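VIN1 (Oscarella pearsei, PDB 6BFI) binds actin filaments as a vinculin homolog of a sponge and may take part in cell-cell adhesion. Local coordinates at residues A[142-145]-A[146-149]; A[234-237]-A[238-242]. All coordinates share one frame; numbering follows the deposited sequence.

Contact 1. Residues A[142-145]-A[146-149]; sequences QEYL and DVAK
Tyr144 and Val147 meet in a local i to i+3 contact where the end of helix 102-145, packed in one of the helical bundles of the vinculin family, passes into the 3-10 segment 146-149 that leads toward helix 154-178. The evidence for the change of winding is the bonding pattern, in which each amide reaches back three residues. Val147 N donates to Tyr144 O over 3.2 Å, and Ala148 N donates to Leu145 O, also over 3.2 Å. The earlier step, Asp146 N to Glu143 O, is a weak bond at 3.4 Å.

Among the side chains, the CG2 branch of Val147 does the touching. It approaches the tyrosine ring obliquely, 3.6 Å from Tyr144 CD1 and almost as near to CE1. With chi1 at -170° the tyrosine has its CG opposite the backbone N, which carries the ring alongside the next turn and beside the valine. Its far end is fixed elsewhere, because Tyr144 OH is hydrogen-bonded to ND2 of Asn163. Within the 3-10 segment, Lys149 NZ forms a salt bridge with Asp146 OD1 at 3.6 Å, again three residues apart and on an exposed flank. Ala148 sets its CB 3.6 Å from Leu145 O, beside the carbonyl that its own amide uses.

Two helices flank this helix end. On helix 154-178, Phe160 and Leu164 pack on Tyr144, and Leu164 and Met168 on Leu145; on helix 224-249, Glu243 accepts a hydrogen bond from Gln142 NE2 and Ile242 touches the side chain of the same glutamine, while Leu145 packs on this helix as well.

Contact 2. Residues A[234-237]-A[238-242]; sequences VIQK and LFIAI
Leu238 begins the second half of this contact along two successive turns of helix 224-249, bonded back to Val234: its N lies 3.0 Å from Val234 O. Its side chain rises past the same carbonyl, with CB 3.6 Å from Val234 O, and its CD1 only brushes Val234 CG1.

Phe239 N reaches Ile235 O at 2.9 Å. The ring swings away from the preceding turn because chi1 of -177° sets CG opposite the backbone N, and it is CB, 3.3 Å from Ile235 O, that stays close.

Ile240 makes the closest contact of one side chain with another. While its N bonds to Gln236 O, its CG1 and CD1 cross obliquely beside the amide oxygen of Gln236, with OE1 3.4 Å from both CG1 and CD1. The glutamine bends at chi2, -63°, folding its amide forward along the helix surface, so that a polar atom rests against an aliphatic branch.

Ala241 N completes the series with Lys237 O, 3.0 Å away. All four amides reach back four residues, the pattern of a regular alpha-helix. Ile242 continues it by bonding back to Leu238 O.

Around these turns, helix 185-215 takes Val234 and Lys237 on Gln201, Ile235 on Leu205 and Ala241 on Glu194, and Lys237 NZ is hydrogen-bonded to Tyr233 OH. Helix 102-145 receives Ile242 on Cys138, placing this part of the helix between two helices of the bundle.

Contact 1, at the end of helix 102-145 and the 3-10 segment after it, lies beside contact 2 on helix 224-249, their centres about 10 Å apart. Leu145 is the common apolar point: its CD1 lies 3.7 Å from Leu238 CB and 3.8 Å from Ile242 CD1, and alongside it Lys149 CG packs on Ile235 CD1. A weak polar tie, Gln142 NE2 to Phe239 O, borders this apolar patch. Both contacts are partly buried, but contact 1 is a helix end with three-residue backbone bonds and an exposed salt bridge, whereas contact 2 is mid-helix, with four-residue bonds. Each also packs on a further helix: contact 1 on helix 154-178, contact 2 on helix 185-215.

Contact 1. Residues A[142-145]-A[146-149]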
loop_
_atom_site.group_PDB
_atom_site.type_symbol
_atom_site.label_atom_id
_atom_site.label_comp_id
_atom_site.label_asym_id
_atom_site.label_seq_id
_atom_site.Cartn_x
_atom_site.Cartn_y
_atom_site.Cartn_z
ATOM N N GLN A 142 -20.274 -21.204 0.422
ATOM C CA GLN A 142 -20.374 -20.437 1.658
ATOM C C GLN A 142 -21.532 -20.925 2.521
ATOM O O GLN A 142 -21.399 -21.045 3.744
ATOM C CB GLN A 142 -20.535 -18.955 1.335
ATOM C CG GLN A 142 -20.585 -18.061 2.550
ATOM C CD GLN A 142 -20.957 -16.640 2.202
ATOM O OE1 GLN A 142 -21.791 -16.398 1.328
ATOM N NE2 GLN A 142 -20.334 -15.686 2.879
ATOM N N GLU A 143 -22.675 -21.215 1.898
ATOM C CA GLU A 143 -23.812 -21.746 2.643
ATOM C C GLU A 143 -23.499 -23.118 3.222
ATOM O O GLU A 143 -23.880 -23.417 4.360
ATOM C CB GLU A 143 -25.047 -21.814 1.746
ATOM C CG GLU A 143 -25.646 -20.460 1.400
ATOM C CD GLU A 143 -26.577 -20.521 0.206
ATOM O OE1 GLU A 143 -26.850 -21.639 -0.284
ATOM O OE2 GLU A 143 -27.034 -19.450 -0.247
ATOM N N TYR A 144 -22.800 -23.967 2.461
ATOM C CA TYR A 144 -22.484 -25.293 2.978
ATOM C C TYR A 144 -21.445 -25.257 4.091
ATOM O O TYR A 144 -21.327 -26.234 4.839
ATOM C CB TYR A 144 -22.004 -26.214 1.854
ATOM C CG TYR A 144 -21.888 -27.661 2.289
ATOM C CD1 TYR A 144 -23.008 -28.375 2.695
ATOM C CD2 TYR A 144 -20.659 -28.308 2.302
ATOM C CE1 TYR A 144 -22.909 -29.692 3.098
ATOM C CE2 TYR A 144 -20.552 -29.627 2.702
ATOM C CZ TYR A 144 -21.680 -30.313 3.098
ATOM O OH TYR A 144 -21.576 -31.624 3.498
ATOM N N LEU A 145 -20.691 -24.160 4.221
ATOM C CA LEU A 145 -19.714 -24.065 5.304
ATOM C C LEU A 145 -20.365 -24.245 6.673
ATOM O O LEU A 145 -19.782 -24.869 7.569
ATOM C CB LEU A 145 -18.984 -22.724 5.240
ATOM C CG LEU A 145 -17.839 -22.625 4.235
ATOM C CD1 LEU A 145 -17.235 -21.232 4.264
ATOM C CD2 LEU A 145 -16.785 -23.680 4.531
ATOM N N ASP A 146 -21.577 -23.716 6.855
ATOM C CA ASP A 146 -22.204 -23.704 8.173
ATOM C C ASP A 146 -22.602 -25.092 8.663
ATOM O O ASP A 146 -22.914 -25.240 9.850
ATOM C CB ASP A 146 -23.432 -22.792 8.155
ATOM C CG ASP A 146 -23.539 -21.934 9.402
ATOM O OD1 ASP A 146 -22.527 -21.311 9.783
ATOM O OD2 ASP A 146 -24.632 -21.887 10.004
ATOM N N VAL A 147 -22.599 -26.103 7.791
ATOM C CA VAL A 147 -22.957 -27.457 8.202
ATOM C C VAL A 147 -21.942 -28.033 9.185
ATOM O O VAL A 147 -22.284 -28.907 9.990
ATOM C CB VAL A 147 -23.108 -28.348 6.950
ATOM C CG1 VAL A 147 -23.388 -29.791 7.327
ATOM C CG2 VAL A 147 -24.218 -27.819 6.055
ATOM N N ALA A 148 -20.704 -27.537 9.167
ATOM C CA ALA A 148 -19.650 -28.106 10.000
ATOM C C ALA A 148 -19.920 -27.946 11.492
ATOM O O ALA A 148 -19.302 -28.649 12.300
ATOM C CB ALA A 148 -18.307 -27.472 9.644
ATOM N N LYS A 149 -20.832 -27.053 11.880
ATOM C CA LYS A 149 -21.079 -26.818 13.299
ATOM C C LYS A 149 -21.820 -27.967 13.973
ATOM O O LYS A 149 -21.836 -28.034 15.206
ATOM C CB LYS A 149 -21.858 -25.515 13.483
ATOM C CG LYS A 149 -21.187 -24.314 12.848
ATOM C CD LYS A 149 -21.846 -23.010 13.261
ATOM C CE LYS A 149 -21.099 -21.820 12.676
ATOM N NZ LYS A 149 -21.653 -20.522 13.144
#

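Contact 2. Residues A[234-237]-A[238-242]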
loop_
_atom_site.group_PDB
_atom_site.type_symbol
_atom_site.label_atom_id
_atom_site.label_comp_id
_atom_site.label_asym_id
_atom_site.label_seq_id
_atom_site.Cartn_x
_atom_site.Cartn_y
_atom_site.Cartn_z
ATOM N N VAL A 234 -12.724 -20.549 12.616
ATOM C CA VAL A 234 -12.263 -20.848 11.262
ATOM C C VAL A 234 -13.419 -20.751 10.270
ATOM O O VAL A 234 -13.252 -20.263 9.143
ATOM C CB VAL A 234 -11.582 -22.226 11.220
ATOM C CG1 VAL A 234 -11.067 -22.520 9.819
ATOM C CG2 VAL A 234 -10.443 -22.284 12.234
ATOM N N ILE A 235 -14.610 -21.198 10.675
ATOM C CA ILE A 235 -15.780 -21.086 9.808
ATOM C C ILE A 235 -16.066 -19.626 9.488
ATOM O O ILE A 235 -16.424 -19.282 8.355
ATOM C CB ILE A 235 -16.999 -21.767 10.455
ATOM C CG1 ILE A 235 -16.703 -23.240 10.732
ATOM C CG2 ILE A 235 -18.224 -21.634 9.561
ATOM C CD1 ILE A 235 -17.814 -23.961 11.466
ATOM N N GLN A 236 -15.915 -18.741 10.478
ATOM C CA GLN A 236 -16.190 -17.329 10.242
ATOM C C GLN A 236 -15.111 -16.692 9.375
ATOM O O GLN A 236 -15.411 -15.835 8.539
ATOM C CB GLN A 236 -16.329 -16.580 11.568
ATOM C CG GLN A 236 -17.763 -16.198 11.916
ATOM C CD GLN A 236 -18.380 -15.236 10.911
ATOM O OE1 GLN A 236 -17.673 -14.541 10.184
ATOM N NE2 GLN A 236 -19.708 -15.196 10.869
ATOM N N LYS A 237 -13.849 -17.091 9.559
ATOM C CA LYS A 237 -12.793 -16.576 8.694
ATOM C C LYS A 237 -13.046 -16.964 7.239
ATOM O O LYS A 237 -12.933 -16.128 6.330
ATOM C CB LYS A 237 -11.427 -17.078 9.168
ATOM C CG LYS A 237 -10.275 -16.594 8.301
ATOM C CD LYS A 237 -8.914 -16.953 8.883
ATOM C CE LYS A 237 -8.565 -16.092 10.087
ATOM N NZ LYS A 237 -7.177 -16.353 10.578
ATOM N N LEU A 238 -13.407 -18.229 7.002
ATOM C CA LEU A 238 -13.751 -18.653 5.647
ATOM C C LEU A 238 -14.960 -17.888 5.118
ATOM O O LEU A 238 -14.962 -17.429 3.968
ATOM C CB LEU A 238 -14.017 -20.157 5.621
ATOM C CG LEU A 238 -12.796 -21.075 5.594
ATOM C CD1 LEU A 238 -13.196 -22.509 5.906
ATOM C CD2 LEU A 238 -12.109 -20.997 4.240
ATOM N N PHE A 239 -15.992 -17.734 5.952
ATOM C CA PHE A 239 -17.198 -17.015 5.546
ATOM C C PHE A 239 -16.870 -15.594 5.107
ATOM O O PHE A 239 -17.344 -15.125 4.064
ATOM C CB PHE A 239 -18.199 -17.006 6.705
ATOM C CG PHE A 239 -19.513 -16.357 6.376
ATOM C CD1 PHE A 239 -20.572 -17.114 5.905
ATOM C CD2 PHE A 239 -19.699 -14.994 6.553
ATOM C CE1 PHE A 239 -21.786 -16.525 5.606
ATOM C CE2 PHE A 239 -20.909 -14.398 6.253
ATOM C CZ PHE A 239 -21.954 -15.164 5.778
ATOM N N ILE A 240 -16.051 -14.893 5.895
ATOM C CA ILE A 240 -15.710 -13.507 5.598
ATOM C C ILE A 240 -14.872 -13.420 4.328
ATOM O O ILE A 240 -15.124 -12.572 3.462
ATOM C CB ILE A 240 -14.994 -12.874 6.806
ATOM C CG1 ILE A 240 -16.007 -12.576 7.917
ATOM C CG2 ILE A 240 -14.232 -11.620 6.397
ATOM C CD1 ILE A 240 -15.383 -12.166 9.228
ATOM N N ALA A 241 -13.874 -14.299 4.189
ATOM C CA ALA A 241 -13.070 -14.306 2.969
ATOM C C ALA A 241 -13.937 -14.515 1.733
ATOM O O ALA A 241 -13.756 -13.834 0.716
ATOM C CB ALA A 241 -11.994 -15.387 3.053
ATOM N N ILE A 242 -14.890 -15.447 1.801
ATOM C CA ILE A 242 -15.751 -15.693 0.648
ATOM C C ILE A 242 -16.666 -14.499 0.396
ATOM O O ILE A 242 -16.958 -14.160 -0.760
ATOM C CB ILE A 242 -16.544 -16.997 0.843
ATOM C CG1 ILE A 242 -15.590 -18.189 0.880
ATOM C CG2 ILE A 242 -17.568 -17.181 -0.272
ATOM C CD1 ILE A 242 -16.295 -19.532 1.040
#